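Putative thioesterase (Novosphingobium aromaticivorans, PDB 3CJY) is a putative thioesterase of the double hotdog type that probably hydrolyses acyl-CoA thioesters and binds calcium. Local coordinates at residues A33-V47 and L61-L75. Numbering follows the deposited sequence.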
ATOM      1  N   ALA A  33     -20.084  17.265   0.454  1.00 19.54           N
ATOM      2  CA  ALA A  33     -19.877  16.703   1.778  1.00 17.23           C
ATOM      3  C   ALA A  33     -20.027  15.204   1.656  1.00 16.38           C
ATOM      4  O   ALA A  33     -21.133  14.686   1.377  1.00 17.17           O
ATOM      5  CB  ALA A  33     -20.863  17.247   2.730  1.00 15.80           C
ATOM      6  N   TYR A  34     -18.933  14.494   1.892  0.70 16.18           N
ATOM      7  CA  TYR A  34     -18.946  13.038   1.819  0.70 15.81           C
ATOM      8  C   TYR A  34     -18.036  12.496   2.897  0.70 15.25           C
ATOM      9  O   TYR A  34     -17.178  13.205   3.442  0.70 14.85           O
ATOM     10  CB  TYR A  34     -18.530  12.536   0.422  0.70 17.19           C
ATOM     11  CG  TYR A  34     -17.294  13.236  -0.069  0.70 17.08           C
ATOM     12  CD1 TYR A  34     -16.017  12.754   0.224  0.70 22.22           C
ATOM     13  CD2 TYR A  34     -17.403  14.427  -0.784  0.70 19.81           C
ATOM     14  CE1 TYR A  34     -14.892  13.437  -0.188  0.70 21.55           C
ATOM     15  CE2 TYR A  34     -16.289  15.103  -1.198  0.70 20.84           C
ATOM     16  CZ  TYR A  34     -15.041  14.615  -0.887  0.70 22.14           C
ATOM     17  OH  TYR A  34     -13.954  15.323  -1.346  0.70 23.57           O
ATOM     18  N   LEU A  35     -18.248  11.230   3.194  1.00 15.25           N
ATOM     19  CA  LEU A  35     -17.470  10.504   4.176  1.00 14.39           C
ATOM     20  C   LEU A  35     -15.994  10.547   3.804  1.00 14.28           C
ATOM     21  O   LEU A  35     -15.580  10.237   2.671  1.00 13.19           O
ATOM     22  CB  LEU A  35     -17.968   9.053   4.286  1.00 15.61           C
ATOM     23  CG  LEU A  35     -17.258   8.145   5.294  1.00 13.97           C
ATOM     24  CD1 LEU A  35     -17.399   8.623   6.739  1.00 15.45           C
ATOM     25  CD2 LEU A  35     -17.812   6.710   5.131  1.00 14.18           C
ATOM     26  N   PHE A  36     -15.235  11.027   4.786  1.00 13.52           N
ATOM     27  CA  PHE A  36     -13.778  11.087   4.731  1.00 14.21           C
ATOM     28  C   PHE A  36     -13.201   9.692   4.460  1.00 14.85           C
ATOM     29  O   PHE A  36     -13.551   8.723   5.112  1.00 14.40           O
ATOM     30  CB  PHE A  36     -13.272  11.683   6.071  1.00 13.05           C
ATOM     31  CG  PHE A  36     -11.785  11.802   6.195  1.00 14.16           C
ATOM     32  CD1 PHE A  36     -11.005  12.263   5.162  1.00 16.24           C
ATOM     33  CD2 PHE A  36     -11.195  11.505   7.415  1.00 16.51           C
ATOM     34  CE1 PHE A  36      -9.621  12.400   5.322  1.00 16.17           C
ATOM     35  CE2 PHE A  36      -9.818  11.617   7.584  1.00 16.06           C
ATOM     36  CZ  PHE A  36      -9.051  12.090   6.535  1.00 16.09           C
ATOM     37  N   GLY A  37     -12.303   9.622   3.479  1.00 15.34           N
ATOM     38  CA  GLY A  37     -11.689   8.352   3.100  1.00 15.75           C
ATOM     39  C   GLY A  37     -11.031   7.659   4.274  1.00 14.87           C
ATOM     40  O   GLY A  37     -11.195   6.452   4.455  1.00 14.35           O
ATOM     41  N   GLY A  38     -10.280   8.440   5.062  1.00 14.50           N
ATOM     42  CA  GLY A  38      -9.609   7.909   6.228  1.00 14.03           C
ATOM     43  C   GLY A  38     -10.557   7.326   7.241  1.00 13.32           C
ATOM     44  O   GLY A  38     -10.234   6.361   7.960  1.00 13.33           O
ATOM     45  N   ALA A  39     -11.739   7.927   7.315  1.00 12.59           N
ATOM     46  CA  ALA A  39     -12.786   7.425   8.242  1.00 12.07           C
ATOM     47  C   ALA A  39     -13.309   6.104   7.703  1.00 13.07           C
ATOM     48  O   ALA A  39     -13.612   5.213   8.440  1.00 12.43           O
ATOM     49  CB  ALA A  39     -13.941   8.416   8.393  1.00 11.27           C
ATOM     50  N   SER A  40     -13.402   5.996   6.397  1.00 14.04           N
ATOM     51  CA  SER A  40     -13.824   4.737   5.774  1.00 14.97           C
ATOM     52  C   SER A  40     -12.833   3.631   6.165  1.00 14.57           C
ATOM     53  O   SER A  40     -13.245   2.527   6.549  1.00 15.07           O
ATOM     54  CB  SER A  40     -13.913   4.866   4.258  1.00 14.79           C
ATOM     55  OG  SER A  40     -15.044   5.672   3.931  1.00 15.70           O
HETATM   56  N   MSE A  41     -11.557   3.940   6.007  1.00 14.61           N
HETATM   57  CA  MSE A  41     -10.512   2.994   6.378  0.50 13.98           C
HETATM   58  C   MSE A  41     -10.604   2.658   7.868  1.00 14.56           C
HETATM   59  O   MSE A  41     -10.638   1.469   8.255  1.00 15.08           O
HETATM   60  CB  MSE A  41      -9.109   3.465   6.024  0.50 14.39           C
HETATM   61  CG  MSE A  41      -8.097   2.531   6.650  0.50 12.82           C
HETATM   62 SE   MSE A  41      -8.048   0.714   5.838  0.38 13.65          SE
HETATM   63  CE  MSE A  41      -6.968   1.222   4.321  0.50 10.52           C
ATOM     64  N   ALA A  42     -10.729   3.673   8.707  1.00 14.04           N
ATOM     65  CA  ALA A  42     -10.855   3.486  10.158  1.00 13.81           C
ATOM     66  C   ALA A  42     -11.977   2.528  10.515  1.00 13.64           C
ATOM     67  O   ALA A  42     -11.832   1.638  11.345  1.00 14.83           O
ATOM     68  CB  ALA A  42     -11.058   4.818  10.855  1.00 13.50           C
ATOM     69  N   LEU A  43     -13.129   2.730   9.870  1.00 13.68           N
ATOM     70  CA  LEU A  43     -14.335   1.935  10.107  1.00 13.79           C
ATOM     71  C   LEU A  43     -14.136   0.511   9.644  1.00 14.35           C
ATOM     72  O   LEU A  43     -14.533  -0.441  10.300  1.00 15.68           O
ATOM     73  CB  LEU A  43     -15.540   2.597   9.419  1.00 13.89           C
ATOM     74  CG  LEU A  43     -16.167   3.819  10.106  1.00 13.08           C
ATOM     75  CD1 LEU A  43     -16.942   4.750   9.157  1.00 14.09           C
ATOM     76  CD2 LEU A  43     -17.064   3.365  11.276  1.00 13.72           C
ATOM     77  N   ALA A  44     -13.486   0.370   8.509  1.00 15.29           N
ATOM     78  CA  ALA A  44     -13.248  -0.980   7.967  1.00 15.73           C
ATOM     79  C   ALA A  44     -12.337  -1.748   8.933  1.00 15.44           C
ATOM     80  O   ALA A  44     -12.571  -2.945   9.270  1.00 15.02           O
ATOM     81  CB  ALA A  44     -12.649  -0.877   6.568  1.00 14.64           C
ATOM     82  N   LEU A  45     -11.300  -1.069   9.416  1.00 15.38           N
ATOM     83  CA  LEU A  45     -10.379  -1.712  10.325  1.00 16.15           C
ATOM     84  C   LEU A  45     -10.991  -2.007  11.674  1.00 16.23           C
ATOM     85  O   LEU A  45     -10.669  -3.010  12.310  1.00 17.34           O
ATOM     86  CB  LEU A  45      -9.142  -0.865  10.527  1.00 15.57           C
ATOM     87  CG  LEU A  45      -8.277  -0.518   9.312  1.00 18.33           C
ATOM     88  CD1 LEU A  45      -7.152   0.426   9.772  1.00 17.69           C
ATOM     89  CD2 LEU A  45      -7.738  -1.786   8.665  1.00 23.14           C
ATOM     90  N   ASP A  46     -11.910  -1.141  12.083  0.50 16.78           N
ATOM     91  CA  ASP A  46     -12.578  -1.259  13.372  0.50 16.71           C
ATOM     92  C   ASP A  46     -13.466  -2.516  13.376  0.50 16.50           C
ATOM     93  O   ASP A  46     -13.328  -3.377  14.235  0.50 16.06           O
ATOM     94  CB  ASP A  46     -13.406   0.006  13.679  0.50 17.28           C
ATOM     95  CG  ASP A  46     -13.911   0.042  15.116  0.50 18.33           C
ATOM     96  OD1 ASP A  46     -13.098   0.292  16.028  0.50 21.95           O
ATOM     97  OD2 ASP A  46     -15.114  -0.162  15.338  0.50 20.51           O
ATOM     98  N   VAL A  47     -14.293  -2.642  12.347  1.00 16.26           N
ATOM     99  CA  VAL A  47     -15.256  -3.761  12.246  1.00 15.09           C
ATOM    100  C   VAL A  47     -14.523  -5.103  12.074  1.00 14.85           C
ATOM    101  O   VAL A  47     -14.957  -6.137  12.591  1.00 15.12           O
ATOM    102  CB  VAL A  47     -16.365  -3.520  11.162  1.00 14.81           C
ATOM    103  CG1 VAL A  47     -17.147  -2.285  11.541  1.00 14.48           C
ATOM    104  CG2 VAL A  47     -15.824  -3.421   9.707  1.00 12.90           C
ATOM    105  N   LEU A  61      -7.850  -0.569   1.096  1.00 15.12           N
ATOM    106  CA  LEU A  61      -9.262  -0.326   0.748  1.00 15.02           C
ATOM    107  C   LEU A  61      -9.317   0.418  -0.574  1.00 14.85           C
ATOM    108  O   LEU A  61      -8.554   1.369  -0.774  1.00 14.67           O
ATOM    109  CB  LEU A  61      -9.896   0.474   1.882  1.00 14.84           C
ATOM    110  CG  LEU A  61     -11.364   0.925   1.897  1.00 15.79           C
ATOM    111  CD1 LEU A  61     -11.799   1.183   3.314  1.00 17.37           C
ATOM    112  CD2 LEU A  61     -11.553   2.176   1.035  1.00 19.21           C
ATOM    113  N   GLN A  62     -10.191  -0.060  -1.460  1.00 15.42           N
ATOM    114  CA  GLN A  62     -10.404   0.527  -2.792  1.00 16.32           C
ATOM    115  C   GLN A  62     -11.702   1.276  -2.784  1.00 15.35           C
ATOM    116  O   GLN A  62     -12.706   0.743  -2.343  1.00 13.89           O
ATOM    117  CB  GLN A  62     -10.491  -0.566  -3.879  1.00 17.52           C
ATOM    118  CG  GLN A  62      -9.433  -1.626  -3.732  1.00 23.32           C
ATOM    119  CD  GLN A  62      -8.009  -1.067  -3.894  1.00 30.04           C
ATOM    120  OE1 GLN A  62      -7.725  -0.352  -4.873  1.00 34.61           O
ATOM    121  NE2 GLN A  62      -7.099  -1.414  -2.945  1.00 32.56           N
ATOM    122  N   PHE A  63     -11.680   2.539  -3.205  1.00 15.42           N
ATOM    123  CA  PHE A  63     -12.897   3.354  -3.239  1.00 17.05           C
ATOM    124  C   PHE A  63     -13.583   3.181  -4.584  1.00 17.75           C
ATOM    125  O   PHE A  63     -12.983   3.452  -5.636  1.00 18.19           O
ATOM    126  CB  PHE A  63     -12.607   4.841  -3.014  1.00 16.38           C
ATOM    127  CG  PHE A  63     -12.029   5.161  -1.652  1.00 16.77           C
ATOM    128  CD1 PHE A  63     -12.830   5.067  -0.518  1.00 19.03           C
ATOM    129  CD2 PHE A  63     -10.720   5.552  -1.517  1.00 16.44           C
ATOM    130  CE1 PHE A  63     -12.329   5.349   0.727  1.00 21.08           C
ATOM    131  CE2 PHE A  63     -10.207   5.842  -0.273  1.00 17.88           C
ATOM    132  CZ  PHE A  63     -11.003   5.738   0.842  1.00 18.30           C
ATOM    133  N   VAL A  64     -14.842   2.775  -4.536  1.00 17.90           N
ATOM    134  CA  VAL A  64     -15.627   2.487  -5.720  1.00 19.50           C
ATOM    135  C   VAL A  64     -16.559   3.625  -6.036  1.00 20.74           C
ATOM    136  O   VAL A  64     -16.731   4.002  -7.188  1.00 20.78           O
ATOM    137  CB  VAL A  64     -16.407   1.177  -5.534  1.00 18.83           C
ATOM    138  CG1 VAL A  64     -17.294   0.878  -6.771  1.00 19.39           C
ATOM    139  CG2 VAL A  64     -15.445  -0.008  -5.227  1.00 18.80           C
ATOM    140  N   SER A  65     -17.146   4.179  -4.982  0.50 21.26           N
ATOM    141  CA  SER A  65     -18.103   5.282  -5.096  0.50 21.68           C
ATOM    142  C   SER A  65     -18.139   6.110  -3.820  0.50 22.08           C
ATOM    143  O   SER A  65     -17.652   5.691  -2.772  0.50 22.20           O
ATOM    144  CB  SER A  65     -19.498   4.746  -5.395  0.50 21.96           C
ATOM    145  OG  SER A  65     -20.428   5.799  -5.546  0.50 22.97           O
ATOM    146  N   PHE A  66     -18.771   7.273  -3.921  1.00 22.37           N
ATOM    147  CA  PHE A  66     -18.861   8.229  -2.812  1.00 22.67           C
ATOM    148  C   PHE A  66     -19.993   7.912  -1.861  1.00 20.93           C
ATOM    149  O   PHE A  66     -21.035   7.381  -2.249  1.00 22.10           O
ATOM    150  CB  PHE A  66     -19.042   9.691  -3.309  1.00 23.27           C
ATOM    151  CG  PHE A  66     -17.775  10.352  -3.769  1.00 28.52           C
ATOM    152  CD1 PHE A  66     -16.893  10.915  -2.852  1.00 32.53           C
ATOM    153  CD2 PHE A  66     -17.476  10.459  -5.121  1.00 32.88           C
ATOM    154  CE1 PHE A  66     -15.711  11.548  -3.264  1.00 33.81           C
ATOM    155  CE2 PHE A  66     -16.283  11.089  -5.546  1.00 34.34           C
ATOM    156  CZ  PHE A  66     -15.409  11.642  -4.606  1.00 35.00           C
ATOM    157  N   THR A  67     -19.753   8.244  -0.593  1.00 20.02           N
ATOM    158  CA  THR A  67     -20.749   8.106   0.467  1.00 19.24           C
ATOM    159  C   THR A  67     -21.153   9.523   0.926  1.00 19.04           C
ATOM    160  O   THR A  67     -20.444  10.172   1.669  1.00 18.34           O
ATOM    161  CB  THR A  67     -20.244   7.295   1.646  1.00 19.45           C
ATOM    162  OG1 THR A  67     -19.761   6.049   1.150  1.00 19.10           O
ATOM    163  CG2 THR A  67     -21.361   7.049   2.680  1.00 18.38           C
ATOM    164  N   PRO A  68     -22.283  10.008   0.432  1.00 18.30           N
ATOM    165  CA  PRO A  68     -22.711  11.332   0.804  1.00 18.01           C
ATOM    166  C   PRO A  68     -22.969  11.507   2.280  1.00 17.90           C
ATOM    167  O   PRO A  68     -23.340  10.568   3.004  1.00 17.19           O
ATOM    168  CB  PRO A  68     -24.040  11.494   0.043  1.00 19.61           C
ATOM    169  CG  PRO A  68     -24.038  10.414  -0.999  1.00 19.35           C
ATOM    170  CD  PRO A  68     -23.263   9.312  -0.408  1.00 18.86           C
ATOM    171  N   LEU A  69     -22.754  12.727   2.744  1.00 16.57           N
ATOM    172  CA  LEU A  69     -23.167  13.084   4.103  1.00 16.17           C
ATOM    173  C   LEU A  69     -24.607  12.646   4.326  1.00 15.62           C
ATOM    174  O   LEU A  69     -25.483  12.857   3.481  1.00 15.65           O
ATOM    175  CB  LEU A  69     -23.116  14.597   4.288  1.00 16.24           C
ATOM    176  CG  LEU A  69     -23.597  15.229   5.577  1.00 15.98           C
ATOM    177  CD1 LEU A  69     -22.790  14.791   6.826  1.00 16.97           C
ATOM    178  CD2 LEU A  69     -23.532  16.763   5.387  1.00 18.15           C
ATOM    179  N   GLY A  70     -24.839  12.043   5.477  1.00 17.03           N
ATOM    180  CA  GLY A  70     -26.156  11.613   5.858  1.00 18.07           C
ATOM    181  C   GLY A  70     -26.534  10.186   5.482  1.00 18.74           C
ATOM    182  O   GLY A  70     -27.591   9.685   5.903  1.00 19.03           O
ATOM    183  N   SER A  71     -25.707   9.539   4.667  1.00 18.70           N
ATOM    184  CA  SER A  71     -25.975   8.145   4.283  1.00 19.43           C
ATOM    185  C   SER A  71     -25.776   7.207   5.454  1.00 18.76           C
ATOM    186  O   SER A  71     -25.025   7.473   6.390  1.00 16.97           O
ATOM    187  CB  SER A  71     -24.980   7.603   3.241  1.00 19.56           C
ATOM    188  OG  SER A  71     -24.598   8.517   2.232  1.00 23.48           O
ATOM    189  N   VAL A  72     -26.441   6.071   5.350  1.00 18.00           N
ATOM    190  CA  VAL A  72     -26.196   4.963   6.252  1.00 18.32           C
ATOM    191  C   VAL A  72     -25.218   4.067   5.482  1.00 17.75           C
ATOM    192  O   VAL A  72     -25.503   3.591   4.363  1.00 18.31           O
ATOM    193  CB  VAL A  72     -27.460   4.164   6.649  1.00 19.12           C
ATOM    194  CG1 VAL A  72     -27.047   2.915   7.427  1.00 18.46           C
ATOM    195  CG2 VAL A  72     -28.436   5.026   7.471  1.00 18.54           C
ATOM    196  N   LEU A  73     -24.084   3.849   6.112  1.00 17.23           N
ATOM    197  CA  LEU A  73     -23.020   3.015   5.566  1.00 16.53           C
ATOM    198  C   LEU A  73     -23.160   1.670   6.235  1.00 16.73           C
ATOM    199  O   LEU A  73     -23.118   1.569   7.447  1.00 16.21           O
ATOM    200  CB  LEU A  73     -21.628   3.605   5.853  1.00 16.33           C
ATOM    201  CG  LEU A  73     -20.387   2.773   5.462  1.00 14.77           C
ATOM    202  CD1 LEU A  73     -20.436   2.544   3.945  1.00 14.54           C
ATOM    203  CD2 LEU A  73     -19.049   3.410   5.954  1.00 17.09           C
ATOM    204  N   ASP A  74     -23.375   0.650   5.426  1.00 17.38           N
ATOM    205  CA  ASP A  74     -23.418  -0.730   5.912  1.00 17.22           C
ATOM    206  C   ASP A  74     -22.045  -1.342   5.693  1.00 16.54           C
ATOM    207  O   ASP A  74     -21.481  -1.206   4.618  1.00 16.44           O
ATOM    208  CB  ASP A  74     -24.458  -1.527   5.139  1.00 18.55           C
ATOM    209  CG  ASP A  74     -25.876  -1.065   5.437  1.00 18.63           C
ATOM    210  OD1 ASP A  74     -26.223  -1.042   6.629  1.00 22.62           O
ATOM    211  OD2 ASP A  74     -26.640  -0.754   4.501  1.00 19.61           O
ATOM    212  N   LEU A  75     -21.498  -1.984   6.716  1.00 15.60           N
ATOM    213  CA  LEU A  75     -20.238  -2.689   6.572  1.00 17.08           C
ATOM    214  C   LEU A  75     -20.444  -4.158   6.843  1.00 16.99           C
ATOM    215  O   LEU A  75     -21.069  -4.533   7.827  1.00 16.78           O
ATOM    216  CB  LEU A  75     -19.166  -2.132   7.492  1.00 16.96           C
ATOM    217  CG  LEU A  75     -18.825  -0.651   7.416  1.00 19.66           C
ATOM    218  CD1 LEU A  75     -19.534   0.107   8.536  1.00 20.61           C
ATOM    219  CD2 LEU A  75     -17.339  -0.473   7.581  1.00 20.98           C
TER
HETATM  220  O   HOH W   1     -16.956   9.109   0.376  1.00 22.44           O
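Leu61 and Leu75, from strands 56-63 and 72-79, each press one methyl against helix 37-52, the central helix that the curved antiparallel sheet wraps in a hotdog fold, here that of the acyl-CoA thioesterase N-terminal domain. Leu61 CD1 fits a shallow hollow floored by Ser40 O, Met41 CA and the small methyl of Ala44, 3.8 Å from Met41 CA and 3.9 Å from Ala44 CB, while the selenomethionine side chain of Met41, in one conformer, bends at chi2 (70°) and chi3 (80°), bringing CE back to Leu61 CB. Farther along the helix, Leu75 CD2 lodges between Leu43 CB and Val47 CG2. Leu73 CD2 fills the notch between Leu35 CD2 and Leu43 CD1; the branched end of Leu61 serves two neighbours, CD1 pressing on the helix and CD2 lying over the Phe63 ring. At the start of the helix, Phe63 CZ comes within 3.5 Å of Gly37 CA, where a CB would fit too tightly, with Ser40 CB at the ring edge. An alanine in place of Phe63 would probably open a gap beside Gly37 and Ser40 and deprive Leu61 CD2 of the ring face it covers. Just before the helix, the backbones of Tyr34 and Pro68 form a single beta bridge: Leu35 N donates to Thr67 O, and Leu69 N to Ala33 O. Phe66 completes the seam with a T-shaped stack, its edge toward the Tyr34 ring at an interplanar angle of 66° and its CE1 3.6 Å above the centre of that ring.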